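Local coordinates for DNA/pantothenate metabolism flavoprotein (Streptomyces sparsogenes DSM 40356, PDB 7CFU) that probably decarboxylates a cysteine residue with the help of bound flavin mononucleotide, at residues 115-120 against 152-157. Numbering follows the deposited sequence.
Sequences AAHGIA and QRNVDQ. With FMN (flavin mononucleotide), chain B.
Ala-120 O accepts two hydrogen bonds from the ribityl chain of FMN, from O3' at 2.6 Å and from O4' at 2.8 Å. Thr-58, Ser-31 and Ala-109 of a second subunit also bind this flavin, which therefore sits between chains. Three residues earlier, the imidazole of His-117 and the amide of Asn-154 stand almost perpendicular, their planes 89° apart, and Asn-154 OD1 comes obliquely to within 2.9 Å of His-117 CE1. With CG anti to the carbonyl carbon (chi1 -62°), the His-117 ring can turn ND1 back to Ala-113 O while CE1 meets the amide. The contact joins helices 109-117 and 149-160 of the Rossmann-like flavoprotein fold, with a Schellman motif at Gly-118 closing the first. Beside the ring, Ala-116 CB packs 3.8 Å from Asn-154 CB, and Gln-157 CG lies 3.7 Å from Ala-116 O. Were His-117 an alanine, Ala-113 O would probably lose its imidazole donor and Asn-154 OD1 its ring neighbour, and the edge-to-face stacking with His-117 of two other subunits would probably go. Asn-154 ND2 reaches across the interface to hydrogen-bond His-117 O of a third subunit.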
# COMPACT_ATOMS: atom_id res chain seq x y z
N ALA A 115 2.49 29.44 -19.33
CA ALA A 115 1.51 30.13 -20.17
C ALA A 115 2.20 30.89 -21.30
O ALA A 115 1.72 30.87 -22.44
CB ALA A 115 0.66 31.07 -19.31
N ALA A 116 3.35 31.51 -21.01
CA ALA A 116 4.03 32.28 -22.04
C ALA A 116 4.52 31.39 -23.18
O ALA A 116 4.63 31.87 -24.31
CB ALA A 116 5.21 33.06 -21.45
N HIS A 117 4.79 30.11 -22.92
CA HIS A 117 5.36 29.24 -23.94
C HIS A 117 4.41 28.15 -24.42
O HIS A 117 4.82 27.27 -25.18
CB HIS A 117 6.66 28.61 -23.43
CG HIS A 117 7.72 29.62 -23.12
ND1 HIS A 117 7.96 30.10 -21.85
CD2 HIS A 117 8.55 30.31 -23.94
CE1 HIS A 117 8.91 31.01 -21.89
NE2 HIS A 117 9.29 31.16 -23.15
N GLY A 118 3.14 28.20 -24.02
CA GLY A 118 2.20 27.20 -24.49
C GLY A 118 2.44 25.81 -23.96
O GLY A 118 2.03 24.83 -24.59
N ILE A 119 3.11 25.69 -22.81
CA ILE A 119 3.21 24.41 -22.13
C ILE A 119 1.85 24.09 -21.52
O ILE A 119 1.15 24.97 -21.01
CB ILE A 119 4.32 24.47 -21.06
CG1 ILE A 119 5.69 24.59 -21.74
CG2 ILE A 119 4.24 23.28 -20.08
CD1 ILE A 119 6.76 25.09 -20.83
N ALA A 120 1.43 22.82 -21.62
CA ALA A 120 0.13 22.39 -21.14
C ALA A 120 0.28 21.02 -20.48
O ALA A 120 -0.23 20.01 -20.96
CB ALA A 120 -0.88 22.33 -22.29
N GLN A 152 10.62 38.37 -16.57
CA GLN A 152 10.12 39.57 -17.25
C GLN A 152 9.87 39.32 -18.73
O GLN A 152 8.94 39.90 -19.30
CB GLN A 152 11.09 40.74 -17.05
CG GLN A 152 11.06 41.31 -15.64
CD GLN A 152 9.64 41.58 -15.16
OE1 GLN A 152 8.85 42.21 -15.86
NE2 GLN A 152 9.30 41.07 -13.97
N ARG A 153 10.67 38.46 -19.38
CA ARG A 153 10.33 38.04 -20.74
C ARG A 153 8.96 37.38 -20.79
O ARG A 153 8.14 37.68 -21.68
CB ARG A 153 11.39 37.08 -21.28
CG ARG A 153 12.69 37.75 -21.70
CD ARG A 153 13.55 36.83 -22.54
NE ARG A 153 14.05 35.68 -21.79
CZ ARG A 153 15.16 35.68 -21.05
NH1 ARG A 153 15.89 36.79 -20.93
NH2 ARG A 153 15.55 34.58 -20.41
N ASN A 154 8.66 36.53 -19.81
CA ASN A 154 7.37 35.84 -19.82
C ASN A 154 6.23 36.81 -19.60
O ASN A 154 5.21 36.74 -20.30
CB ASN A 154 7.36 34.74 -18.76
CG ASN A 154 8.39 33.66 -19.03
OD1 ASN A 154 8.74 33.40 -20.19
ND2 ASN A 154 8.90 33.04 -17.97
N VAL A 155 6.39 37.75 -18.67
CA VAL A 155 5.39 38.80 -18.48
C VAL A 155 5.14 39.55 -19.78
O VAL A 155 3.99 39.72 -20.20
CB VAL A 155 5.81 39.75 -17.35
CG1 VAL A 155 4.85 40.92 -17.27
CG2 VAL A 155 5.87 39.01 -16.01
N ASP A 156 6.21 40.01 -20.44
CA ASP A 156 6.04 40.75 -21.69
C ASP A 156 5.34 39.90 -22.74
O ASP A 156 4.41 40.36 -23.42
CB ASP A 156 7.39 41.22 -22.23
CG ASP A 156 8.10 42.20 -21.29
OD1 ASP A 156 7.42 42.84 -20.46
OD2 ASP A 156 9.34 42.31 -21.40
N GLN A 157 5.78 38.65 -22.88
CA GLN A 157 5.20 37.78 -23.89
C GLN A 157 3.71 37.60 -23.67
O GLN A 157 2.92 37.57 -24.63
CB GLN A 157 5.90 36.43 -23.89
CG GLN A 157 5.32 35.46 -24.90
CD GLN A 157 5.52 35.95 -26.33
OE1 GLN A 157 6.57 35.74 -26.92
NE2 GLN A 157 4.51 36.61 -26.89
N1 FMN B . -4.22 17.92 -25.48
C2 FMN B . -3.92 18.25 -26.78
O2 FMN B . -3.08 19.12 -27.00
N3 FMN B . -4.55 17.58 -27.83
C4 FMN B . -5.50 16.60 -27.57
O4 FMN B . -6.07 16.02 -28.51
C4A FMN B . -5.81 16.28 -26.26
N5 FMN B . -6.75 15.30 -25.98
C5A FMN B . -7.04 14.97 -24.68
C6 FMN B . -7.98 13.98 -24.41
C7 FMN B . -8.28 13.66 -23.10
C7M FMN B . -9.31 12.59 -22.80
C8 FMN B . -7.65 14.31 -22.04
C8M FMN B . -8.00 13.93 -20.63
C9 FMN B . -6.70 15.31 -22.31
C9A FMN B . -6.40 15.64 -23.63
N10 FMN B . -5.46 16.63 -23.92
C10 FMN B . -5.16 16.94 -25.22
C1' FMN B . -4.74 17.35 -22.82
C2' FMN B . -3.40 16.66 -22.64
O2' FMN B . -3.63 15.30 -22.26
C3' FMN B . -2.59 17.42 -21.59
O3' FMN B . -2.17 18.67 -22.10
C4' FMN B . -1.38 16.61 -21.12
O4' FMN B . -0.69 17.33 -20.11
C5' FMN B . -0.43 16.32 -22.26
O5' FMN B . 0.49 15.37 -21.76
P FMN B . 1.68 14.80 -22.67
O1P FMN B . 2.89 14.52 -21.80
O2P FMN B . 1.18 13.53 -23.32
O3P FMN B . 2.01 15.81 -23.74